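Local coordinates for heme-binding protein A / AI-2 binding protein A (Helicobacter pylori SS1, PDB 6OFQ) that binds short peptides in the periplasm, here the tetrapeptide Ser-Thr-Ser-Ala, and probably delivers them to an ABC transporter for uptake, at residues 62-66 and 77-83; 114-120 and 158-164; 123-127 and 141-145; 151-155 and 166-172. Residue numbers count along the deposited sequence, not the author numbering.

Contact 1. Residues 62-66 and 77-83; sequences YDTLV and PALATSW
An extended run, Tyr62 to Thr64, leads out of helix 52-61; Leu65 then drops to helical angles (phi/psi -66/-42) before Val66 opens strand 66-68. Strand 75-85 passes alongside it. Pro77 pairs with Val66 as an antiparallel non-hydrogen-bonded bridge, CA to CA 4.8 Å. Ala78, with phi/psi -139/-115, breaks the strand: its CB turns toward the partner and lies 3.2 Å from Thr64 O, while its N gives a weak bond to Leu65 O (3.3 Å). Leu79, in near-helical conformation (-66/-22), donates from N to Thr64 O at 3.0 Å, and its m,t side chain sets CG 3.7 Å from Asp63 CB. At Ala80 the chain is extended again: Ala80 N binds Leu65 O at 2.8 Å. The side chains meet more loosely, Ala80 CB 4.5 Å from Leu65 CB. Leu65 O thus collects two donors across the irregular step in the strand. After the corner at Thr81, the p rotamer of Trp83 folds its indole back, and Val66 CG1 sits 3.9 Å from the centroid of the six-membered ring, a CH-pi contact over the face. Thr64 OG1 donates to Val66 O at 2.7 Å. Thr211 and Trp234 hold the Asp63 carboxylate. This is an irregular outer edge of the five-stranded antiparallel sheet, interrupted at Ala78-Leu79: strand 91-96 flanks strand 75-85, and Leu176 of helix 175-178 touches Val66 and Trp83.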
# COMPACT_ATOMS: atom_id res chain seq x y z
N TYR A 62 -5.30 14.64 -1.37
CA TYR A 62 -6.43 14.28 -2.21
C TYR A 62 -7.53 13.59 -1.40
O TYR A 62 -7.24 12.91 -0.42
CB TYR A 62 -6.08 13.28 -3.31
CG TYR A 62 -5.04 13.78 -4.31
CD1 TYR A 62 -5.40 14.60 -5.35
CD2 TYR A 62 -3.71 13.46 -4.18
CE1 TYR A 62 -4.49 15.03 -6.31
CE2 TYR A 62 -2.81 13.86 -5.14
CZ TYR A 62 -3.21 14.63 -6.22
OH TYR A 62 -2.27 14.97 -7.18
N ASP A 63 -8.78 13.76 -1.84
CA ASP A 63 -9.89 12.93 -1.44
C ASP A 63 -10.36 12.00 -2.52
O ASP A 63 -10.05 12.14 -3.71
CB ASP A 63 -11.07 13.79 -1.03
CG ASP A 63 -10.75 14.62 0.19
OD1 ASP A 63 -10.30 14.05 1.22
OD2 ASP A 63 -10.92 15.86 0.16
N THR A 64 -11.14 11.04 -2.04
CA THR A 64 -11.79 10.02 -2.84
C THR A 64 -13.33 10.17 -2.74
O THR A 64 -13.82 10.99 -1.96
CB THR A 64 -11.32 8.61 -2.41
OG1 THR A 64 -11.16 8.56 -0.99
CG2 THR A 64 -9.96 8.23 -3.06
N LEU A 65 -14.06 9.33 -3.47
CA LEU A 65 -15.55 9.40 -3.39
C LEU A 65 -16.10 9.01 -2.01
O LEU A 65 -17.02 9.63 -1.45
CB LEU A 65 -16.17 8.54 -4.47
CG LEU A 65 -16.00 9.07 -5.91
CD1 LEU A 65 -16.57 8.00 -6.83
CD2 LEU A 65 -16.85 10.34 -6.11
N VAL A 66 -15.50 7.95 -1.47
CA VAL A 66 -15.73 7.48 -0.12
C VAL A 66 -14.41 7.40 0.61
O VAL A 66 -13.38 7.38 -0.08
CB VAL A 66 -16.46 6.10 -0.09
CG1 VAL A 66 -17.75 6.20 -0.94
CG2 VAL A 66 -15.56 4.96 -0.59
N PRO A 77 -18.76 8.68 4.10
CA PRO A 77 -18.81 9.60 2.96
C PRO A 77 -17.60 10.52 2.81
O PRO A 77 -16.90 10.74 3.79
CB PRO A 77 -20.06 10.40 3.17
CG PRO A 77 -20.89 9.45 3.99
CD PRO A 77 -19.94 8.84 4.96
N ALA A 78 -17.28 10.88 1.57
CA ALA A 78 -16.17 11.81 1.32
C ALA A 78 -16.66 12.73 0.22
O ALA A 78 -17.57 13.52 0.47
CB ALA A 78 -14.86 11.09 1.02
N LEU A 79 -16.05 12.72 -0.97
CA LEU A 79 -16.50 13.60 -2.05
C LEU A 79 -17.91 13.24 -2.54
O LEU A 79 -18.55 14.07 -3.21
CB LEU A 79 -15.51 13.70 -3.21
CG LEU A 79 -14.19 14.44 -2.83
CD1 LEU A 79 -13.23 14.40 -3.99
CD2 LEU A 79 -14.48 15.89 -2.41
N ALA A 80 -18.35 12.00 -2.29
CA ALA A 80 -19.77 11.65 -2.40
C ALA A 80 -20.35 11.75 -1.00
O ALA A 80 -19.89 11.14 -0.02
CB ALA A 80 -20.00 10.25 -2.94
N THR A 81 -21.49 12.44 -0.89
CA THR A 81 -22.25 12.54 0.37
C THR A 81 -23.13 11.32 0.63
O THR A 81 -23.40 10.98 1.78
CB THR A 81 -23.12 13.78 0.49
OG1 THR A 81 -23.89 13.90 -0.72
CG2 THR A 81 -22.20 15.05 0.60
N SER A 82 -23.63 10.72 -0.45
CA SER A 82 -24.47 9.51 -0.33
C SER A 82 -24.42 8.73 -1.64
O SER A 82 -23.88 9.19 -2.66
CB SER A 82 -25.91 9.90 0.01
OG SER A 82 -26.49 10.48 -1.12
N TRP A 83 -24.98 7.52 -1.56
CA TRP A 83 -24.92 6.68 -2.76
C TRP A 83 -25.99 5.62 -2.63
O TRP A 83 -26.47 5.32 -1.54
CB TRP A 83 -23.56 6.01 -2.97
CG TRP A 83 -23.00 5.31 -1.77
CD1 TRP A 83 -23.18 4.00 -1.43
CD2 TRP A 83 -22.19 5.87 -0.74
NE1 TRP A 83 -22.54 3.72 -0.26
CE2 TRP A 83 -21.92 4.85 0.17
CE3 TRP A 83 -21.66 7.14 -0.52
CZ2 TRP A 83 -21.19 5.06 1.33
CZ3 TRP A 83 -20.95 7.34 0.62
CH2 TRP A 83 -20.73 6.32 1.52

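Contact 2. Residues 114-120 and 158-164; sequences FSAKDVL and ALDDYTI
Ile164 and Ala116 bury the most surface here, where the first turn of helix 116-127 rests on the bend between strands 153-160 and 163-168. The nearest CA pair is Ala116 and Asp161, 5.0 Å apart. Asp160 to Thr163 form a type I turn, stiffened by an Asx turn in which Tyr162 N donates to Asp160 OD1 at 2.8 Å. The turn offers Asp161 O to Ala116 N at 2.8 Å. Ala116 CB points into the bend, 3.4 Å from Asp160 O and 3.8 Å from Ala158 CB. Ile164, m,m, sends CD1 to the helix, 4.0 Å from Ala116 CB, 3.9 Å from Val119 CB and 3.9 Å from Leu120 CD2; Leu120 CD1 reaches Ala158 CB at 3.8 Å. Tyr162, m, lays its edge by Phe114 O, with CE1 at 3.8 Å. An amide of the helix's first turn is thus satisfied by a hairpin carbonyl, so one directional bond fixes the helix start on the turn, while small and branched apolar side chains allow close approach.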
# COMPACT_ATOMS: atom_id res chain seq x y z
N PHE A 114 -15.13 21.53 -7.29
CA PHE A 114 -15.19 20.11 -7.64
C PHE A 114 -16.59 19.76 -8.19
O PHE A 114 -17.61 20.19 -7.66
CB PHE A 114 -14.89 19.30 -6.37
CG PHE A 114 -15.39 17.87 -6.41
CD1 PHE A 114 -14.81 16.94 -7.24
CD2 PHE A 114 -16.47 17.51 -5.65
CE1 PHE A 114 -15.32 15.65 -7.35
CE2 PHE A 114 -16.95 16.20 -5.68
CZ PHE A 114 -16.35 15.30 -6.53
N SER A 115 -16.59 18.96 -9.23
CA SER A 115 -17.83 18.50 -9.81
C SER A 115 -17.58 17.17 -10.51
O SER A 115 -16.46 16.62 -10.59
CB SER A 115 -18.39 19.59 -10.75
OG SER A 115 -17.61 19.68 -11.91
N ALA A 116 -18.64 16.69 -11.19
CA ALA A 116 -18.60 15.40 -11.81
C ALA A 116 -17.51 15.26 -12.87
O ALA A 116 -16.95 14.17 -13.08
CB ALA A 116 -19.98 15.08 -12.36
N LYS A 117 -17.18 16.34 -13.58
CA LYS A 117 -16.13 16.24 -14.58
C LYS A 117 -14.75 15.86 -14.03
O LYS A 117 -13.95 15.28 -14.74
CB LYS A 117 -15.99 17.54 -15.40
CG LYS A 117 -15.38 18.74 -14.71
CD LYS A 117 -15.24 19.87 -15.72
CE LYS A 117 -14.38 21.01 -15.20
NZ LYS A 117 -14.39 22.20 -16.10
N ASP A 118 -14.54 16.14 -12.75
CA ASP A 118 -13.26 15.81 -12.11
C ASP A 118 -13.22 14.32 -11.81
O ASP A 118 -12.17 13.68 -11.89
CB ASP A 118 -13.05 16.60 -10.84
CG ASP A 118 -13.16 18.12 -11.09
OD1 ASP A 118 -12.31 18.47 -11.95
OD2 ASP A 118 -13.93 18.81 -10.41
N VAL A 119 -14.37 13.73 -11.49
CA VAL A 119 -14.48 12.27 -11.32
C VAL A 119 -14.22 11.58 -12.65
O VAL A 119 -13.47 10.63 -12.75
CB VAL A 119 -15.79 11.87 -10.68
CG1 VAL A 119 -15.84 10.38 -10.44
CG2 VAL A 119 -16.06 12.63 -9.38
N LEU A 120 -14.93 12.01 -13.71
CA LEU A 120 -14.71 11.51 -15.05
C LEU A 120 -13.26 11.64 -15.42
O LEU A 120 -12.67 10.68 -15.89
CB LEU A 120 -15.60 12.22 -16.10
CG LEU A 120 -17.11 12.03 -15.97
CD1 LEU A 120 -17.77 12.69 -17.19
CD2 LEU A 120 -17.42 10.54 -15.95
N ALA A 158 -21.61 11.00 -15.98
CA ALA A 158 -22.01 12.19 -15.22
C ALA A 158 -23.47 12.47 -15.58
O ALA A 158 -23.76 12.96 -16.66
CB ALA A 158 -21.15 13.42 -15.54
N LEU A 159 -24.39 12.12 -14.71
CA LEU A 159 -25.81 12.31 -14.97
C LEU A 159 -26.14 13.79 -14.82
O LEU A 159 -27.06 14.24 -15.53
CB LEU A 159 -26.65 11.48 -13.99
CG LEU A 159 -26.42 9.99 -14.27
CD1 LEU A 159 -27.19 9.18 -13.24
CD2 LEU A 159 -26.69 9.56 -15.70
N ASP A 160 -25.46 14.54 -13.95
CA ASP A 160 -25.51 15.97 -13.94
C ASP A 160 -24.18 16.40 -13.31
O ASP A 160 -23.30 15.56 -13.11
CB ASP A 160 -26.78 16.52 -13.27
CG ASP A 160 -26.91 16.27 -11.78
OD1 ASP A 160 -25.88 15.92 -11.11
OD2 ASP A 160 -28.01 16.48 -11.14
N ASP A 161 -24.03 17.67 -12.96
CA ASP A 161 -22.74 18.12 -12.50
C ASP A 161 -22.41 17.58 -11.10
O ASP A 161 -21.25 17.69 -10.67
CB ASP A 161 -22.71 19.65 -12.38
CG ASP A 161 -22.70 20.35 -13.72
OD1 ASP A 161 -22.59 19.75 -14.80
OD2 ASP A 161 -22.87 21.57 -13.64
N TYR A 162 -23.36 16.96 -10.38
CA TYR A 162 -23.13 16.48 -9.03
C TYR A 162 -23.57 15.03 -8.86
O TYR A 162 -23.80 14.58 -7.75
CB TYR A 162 -23.77 17.36 -7.96
CG TYR A 162 -23.21 18.74 -8.03
CD1 TYR A 162 -21.91 19.06 -7.61
CD2 TYR A 162 -24.01 19.75 -8.58
CE1 TYR A 162 -21.44 20.37 -7.69
CE2 TYR A 162 -23.55 21.05 -8.64
CZ TYR A 162 -22.27 21.33 -8.22
OH TYR A 162 -21.91 22.67 -8.28
N THR A 163 -23.60 14.30 -9.96
CA THR A 163 -24.08 12.88 -9.92
C THR A 163 -23.27 12.03 -10.89
O THR A 163 -23.22 12.27 -12.09
CB THR A 163 -25.60 12.77 -10.25
OG1 THR A 163 -26.32 13.75 -9.52
CG2 THR A 163 -26.13 11.37 -9.89
N ILE A 164 -22.66 10.98 -10.32
CA ILE A 164 -21.90 10.01 -11.07
C ILE A 164 -22.52 8.61 -10.96
O ILE A 164 -22.85 8.17 -9.87
CB ILE A 164 -20.42 9.98 -10.58
CG1 ILE A 164 -19.64 11.25 -11.04
CG2 ILE A 164 -19.75 8.71 -11.08
CD1 ILE A 164 -19.18 11.17 -12.48

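Contact 3. Residues 123-127 and 141-145; sequences FERQM and YKYWE
Two helices meet here: the last turn of helix 116-127 and the start of helix 142-147, with Tyr141 at the N-cap position of the latter. Gln126 and Tyr141 have the nearest CA atoms, 6.2 Å apart. Phe123, m, brings CD2 to 3.8 Å from Trp144 CZ3, and its carbonyl O lies over one face of the indole. Arg125, p at chi1, reaches back so that Tyr141 CE1 lies over its guanidinium; the charge itself is bridged to Asp45. Gln126 is wedged between two aromatic faces, the signature of this helix-to-helix packing. Its CG lies 3.8 Å from the Tyr141 ring centroid and its CB 3.7 Å from that of the five-membered ring of Trp144, a pair of CH-pi contacts. Its amide nitrogen is bound by Ser122 and Phe183. Waters bridge the polar margin: one joins Gln126 OE1 (2.8 Å) to Trp144 N (3.0 Å), a second Gln126 O (2.8 Å) to Glu145 OE2 (2.6 Å). Met127 sets CB 3.5 Å from Trp144 CZ2, and SD stands at the ring edge, 5.4 Å from the six-membered centroid, a Met-aromatic contact. Beyond this layer, Ile153 and Ile156 of strand 153-160 meet Met127, and Trp144 NE1 binds Ser150 in helix 149-152.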
# COMPACT_ATOMS: atom_id res chain seq x y z
N PHE A 123 -10.97 9.02 -13.34
CA PHE A 123 -11.20 7.62 -13.67
C PHE A 123 -10.96 7.32 -15.14
O PHE A 123 -10.32 6.35 -15.48
CB PHE A 123 -12.62 7.17 -13.28
CG PHE A 123 -12.86 6.92 -11.80
CD1 PHE A 123 -12.82 7.93 -10.87
CD2 PHE A 123 -13.20 5.65 -11.38
CE1 PHE A 123 -12.93 7.69 -9.52
CE2 PHE A 123 -13.37 5.42 -10.05
CZ PHE A 123 -13.36 6.44 -9.15
N GLU A 124 -11.55 8.14 -16.03
CA GLU A 124 -11.48 7.89 -17.45
C GLU A 124 -10.06 7.91 -18.03
O GLU A 124 -9.76 7.16 -18.94
CB GLU A 124 -12.37 8.75 -18.32
CG GLU A 124 -13.85 8.55 -18.10
CD GLU A 124 -14.67 9.51 -18.99
OE1 GLU A 124 -14.21 10.61 -19.35
OE2 GLU A 124 -15.84 9.11 -19.17
N ARG A 125 -9.20 8.69 -17.40
CA ARG A 125 -7.83 8.71 -17.84
C ARG A 125 -7.16 7.35 -17.71
O ARG A 125 -6.20 7.04 -18.42
CB ARG A 125 -7.09 9.79 -17.09
CG ARG A 125 -6.80 9.46 -15.62
CD ARG A 125 -6.37 10.68 -14.84
NE ARG A 125 -6.09 10.37 -13.44
CZ ARG A 125 -4.94 10.47 -12.80
NH1 ARG A 125 -3.86 10.92 -13.42
NH2 ARG A 125 -4.86 10.18 -11.51
N GLN A 126 -7.59 6.56 -16.73
CA GLN A 126 -7.05 5.23 -16.49
C GLN A 126 -7.76 4.19 -17.32
O GLN A 126 -7.14 3.22 -17.74
CB GLN A 126 -7.13 4.91 -14.99
CG GLN A 126 -6.64 6.04 -14.10
CD GLN A 126 -6.49 5.70 -12.62
OE1 GLN A 126 -5.83 4.69 -12.31
NE2 GLN A 126 -7.10 6.50 -11.72
N MET A 127 -9.06 4.39 -17.52
CA MET A 127 -9.91 3.41 -18.23
C MET A 127 -9.67 3.42 -19.75
O MET A 127 -9.75 2.35 -20.36
CB MET A 127 -11.37 3.75 -17.96
CG MET A 127 -12.29 2.64 -18.39
SD MET A 127 -13.85 2.79 -17.54
CE MET A 127 -14.47 4.34 -18.05
N TYR A 141 -0.65 3.43 -14.92
CA TYR A 141 -1.71 3.35 -13.91
C TYR A 141 -1.74 1.95 -13.35
O TYR A 141 -2.59 1.13 -13.69
CB TYR A 141 -3.05 3.77 -14.57
CG TYR A 141 -3.07 5.24 -15.01
CD1 TYR A 141 -2.98 6.28 -14.09
CD2 TYR A 141 -3.26 5.59 -16.37
CE1 TYR A 141 -2.96 7.62 -14.46
CE2 TYR A 141 -3.38 6.94 -16.73
CZ TYR A 141 -3.20 7.93 -15.80
OH TYR A 141 -3.22 9.25 -16.20
N LYS A 142 -0.80 1.72 -12.44
CA LYS A 142 -0.49 0.39 -11.98
C LYS A 142 -1.58 -0.34 -11.23
O LYS A 142 -1.89 -1.51 -11.54
CB LYS A 142 0.82 0.33 -11.14
CG LYS A 142 2.09 0.72 -11.92
CD LYS A 142 3.27 0.97 -10.97
CE LYS A 142 4.46 1.81 -11.44
NZ LYS A 142 5.58 1.72 -10.46
N TYR A 143 -2.19 0.29 -10.23
CA TYR A 143 -3.30 -0.33 -9.55
C TYR A 143 -4.41 -0.60 -10.54
O TYR A 143 -5.04 -1.65 -10.41
CB TYR A 143 -3.84 0.55 -8.43
CG TYR A 143 -3.28 0.27 -7.02
CD1 TYR A 143 -3.83 -0.75 -6.28
CD2 TYR A 143 -2.37 1.11 -6.39
CE1 TYR A 143 -3.45 -1.01 -4.98
CE2 TYR A 143 -1.97 0.89 -5.08
CZ TYR A 143 -2.56 -0.16 -4.39
OH TYR A 143 -2.21 -0.30 -3.06
N TRP A 144 -4.82 0.39 -11.33
CA TRP A 144 -5.96 0.23 -12.24
C TRP A 144 -5.77 -1.00 -13.14
O TRP A 144 -6.69 -1.83 -13.29
CB TRP A 144 -6.19 1.51 -13.06
CG TRP A 144 -7.36 1.46 -13.94
CD1 TRP A 144 -7.48 0.78 -15.12
CD2 TRP A 144 -8.62 2.12 -13.72
NE1 TRP A 144 -8.76 0.92 -15.60
CE2 TRP A 144 -9.48 1.77 -14.78
CE3 TRP A 144 -9.11 3.00 -12.75
CZ2 TRP A 144 -10.80 2.19 -14.86
CZ3 TRP A 144 -10.41 3.47 -12.84
CH2 TRP A 144 -11.26 3.06 -13.90
N GLU A 145 -4.58 -1.09 -13.75
CA GLU A 145 -4.25 -2.22 -14.60
C GLU A 145 -4.21 -3.54 -13.88
O GLU A 145 -4.86 -4.52 -14.25
CB GLU A 145 -2.95 -1.97 -15.38
CG GLU A 145 -3.07 -0.85 -16.40
CD GLU A 145 -4.19 -1.12 -17.39
OE1 GLU A 145 -4.22 -2.21 -18.01
OE2 GLU A 145 -5.12 -0.29 -17.45
O HOH W 1 -3.76 3.23 -11.07
O HOH W 2 -4.55 2.21 -17.66
O HOH W 3 -7.19 0.26 -19.17

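Contact 4. Residues 151-155 and 166-172; sequences HIIKS and FTLNGPE
Thr167 O accepts from two successive amides, Lys154 N at 2.8 Å and Ser155 N at 3.1 Å, and Thr167 N returns a bond to Ser155 O at 2.9 Å. Further along, Asn169 covers the end of helix 149-152: its N binds Ile152 O and its ND2 binds His151 O, both at 2.9 Å. One water joins Asn169 ND2 to Ile153 O (2.9 Å each), and another lies between Ser155 OG (2.8 Å) and Thr167 OG1 (2.9 Å). Ile153 pairs with Leu168 as a non-hydrogen-bonded pair, CA to CA 4.5 Å; Ser155 and Thr167 are hydrogen-bonded, 5.2 Å. Lys154, at phi/psi -77/-50, is the extra residue between them. Packing follows: Leu168 CD2 lies 4.2 Å from both Ile152 CG2 and Ile153 CG1, Ile153 CD1 is 4.1 Å from Phe166 CD1, and Phe175 covers this apolar side. Glu172, salt-bridged to Lys472 and Arg473, brings OE1 to 3.6 Å from Ile152 CG1. Two residues facing one across antiparallel strands make a classic beta bulge, here where a helix runs into a beta hairpin.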
# COMPACT_ATOMS: atom_id res chain seq x y z
N HIS A 151 -12.06 -4.13 -16.84
CA HIS A 151 -12.96 -5.26 -16.91
C HIS A 151 -14.17 -5.10 -16.01
O HIS A 151 -15.21 -5.73 -16.28
CB HIS A 151 -12.23 -6.56 -16.58
CG HIS A 151 -11.05 -6.78 -17.47
ND1 HIS A 151 -11.17 -6.76 -18.85
CD2 HIS A 151 -9.73 -6.90 -17.20
CE1 HIS A 151 -9.97 -6.88 -19.38
NE2 HIS A 151 -9.09 -7.01 -18.40
N ILE A 152 -13.98 -4.48 -14.86
CA ILE A 152 -15.04 -4.33 -13.85
C ILE A 152 -16.07 -3.31 -14.27
O ILE A 152 -17.28 -3.52 -14.18
CB ILE A 152 -14.41 -3.96 -12.50
CG1 ILE A 152 -13.58 -5.13 -11.96
CG2 ILE A 152 -15.42 -3.55 -11.45
CD1 ILE A 152 -12.69 -4.80 -10.76
N ILE A 153 -15.60 -2.15 -14.69
CA ILE A 153 -16.47 -1.02 -15.03
C ILE A 153 -16.88 -1.06 -16.49
O ILE A 153 -16.04 -1.11 -17.40
CB ILE A 153 -15.78 0.34 -14.71
CG1 ILE A 153 -15.45 0.43 -13.22
CG2 ILE A 153 -16.64 1.48 -15.24
CD1 ILE A 153 -14.58 1.63 -12.88
N LYS A 154 -18.20 -1.16 -16.71
CA LYS A 154 -18.80 -1.03 -18.06
C LYS A 154 -18.88 0.42 -18.50
O LYS A 154 -18.52 0.73 -19.63
CB LYS A 154 -20.11 -1.80 -18.13
CG LYS A 154 -20.86 -1.67 -19.47
CD LYS A 154 -22.15 -2.49 -19.48
CE LYS A 154 -22.74 -2.38 -20.87
NZ LYS A 154 -23.79 -3.43 -20.97
N SER A 155 -19.42 1.28 -17.65
CA SER A 155 -19.52 2.69 -17.94
C SER A 155 -19.49 3.56 -16.70
O SER A 155 -19.81 3.09 -15.60
CB SER A 155 -20.81 2.96 -18.70
OG SER A 155 -21.95 2.60 -17.97
N PHE A 166 -21.86 4.58 -12.00
CA PHE A 166 -21.07 3.48 -12.50
C PHE A 166 -21.96 2.31 -12.79
O PHE A 166 -22.86 2.02 -11.98
CB PHE A 166 -20.06 2.99 -11.42
CG PHE A 166 -18.98 3.96 -11.05
CD1 PHE A 166 -17.74 3.96 -11.69
CD2 PHE A 166 -19.19 4.82 -10.01
CE1 PHE A 166 -16.75 4.86 -11.32
CE2 PHE A 166 -18.21 5.70 -9.60
CZ PHE A 166 -17.01 5.74 -10.29
N THR A 167 -21.78 1.74 -13.97
CA THR A 167 -22.40 0.45 -14.26
C THR A 167 -21.30 -0.55 -14.43
O THR A 167 -20.31 -0.31 -15.14
CB THR A 167 -23.24 0.56 -15.56
OG1 THR A 167 -24.20 1.62 -15.39
CG2 THR A 167 -23.91 -0.79 -15.85
N LEU A 168 -21.47 -1.69 -13.76
CA LEU A 168 -20.43 -2.74 -13.78
C LEU A 168 -20.77 -3.86 -14.74
O LEU A 168 -21.94 -4.09 -15.06
CB LEU A 168 -20.21 -3.28 -12.39
CG LEU A 168 -19.89 -2.34 -11.26
CD1 LEU A 168 -19.49 -3.08 -10.00
CD2 LEU A 168 -18.90 -1.26 -11.61
N ASN A 169 -19.75 -4.59 -15.20
CA ASN A 169 -19.99 -5.77 -16.00
C ASN A 169 -20.50 -6.96 -15.23
O ASN A 169 -20.99 -7.92 -15.84
CB ASN A 169 -18.73 -6.11 -16.80
CG ASN A 169 -18.47 -5.16 -17.94
OD1 ASN A 169 -19.38 -4.91 -18.75
ND2 ASN A 169 -17.24 -4.64 -18.07
N GLY A 170 -20.36 -6.93 -13.90
CA GLY A 170 -20.79 -8.03 -13.06
C GLY A 170 -20.65 -7.53 -11.63
O GLY A 170 -19.99 -6.52 -11.37
N PRO A 171 -21.35 -8.17 -10.68
CA PRO A 171 -21.23 -7.73 -9.29
C PRO A 171 -19.79 -7.87 -8.79
O PRO A 171 -19.07 -8.76 -9.18
CB PRO A 171 -22.15 -8.67 -8.50
CG PRO A 171 -22.45 -9.77 -9.44
CD PRO A 171 -22.20 -9.38 -10.82
N GLU A 172 -19.38 -6.90 -7.98
CA GLU A 172 -17.99 -6.73 -7.52
C GLU A 172 -18.05 -6.32 -6.06
O GLU A 172 -18.14 -5.16 -5.71
CB GLU A 172 -17.28 -5.68 -8.40
CG GLU A 172 -15.80 -5.52 -8.11
CD GLU A 172 -14.93 -6.69 -8.55
OE1 GLU A 172 -15.21 -7.31 -9.59
OE2 GLU A 172 -13.91 -6.85 -7.82
O HOH W 4 -15.91 -2.76 -19.75
O HOH W 5 -22.96 4.14 -15.90

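How the contacts relate
Along the chain contact 1 closes first; contact 2 then opens, with contact 3 nested inside its loop, and contact 4 crosses contact 2, their segments alternating in sequence; both use strands 153-160 and 163-168. Contacts 1, 2 and 4 all reach the five-stranded antiparallel sheet: contact 1 at the edge formed by strand 66-68, contacts 2 and 4 at the two ends of the hairpin on the opposite edge, their centres about 18 Å apart. Helix 116-127 serves contacts 2 and 3 and packs against the sheet. Leu65 touches Val119, Phe123 and Phe166, while Phe123 CD2 meets Phe166 CE1 at 3.6 Å, tying contacts 1, 3 and 4 together in one region of the peptide-binding protein.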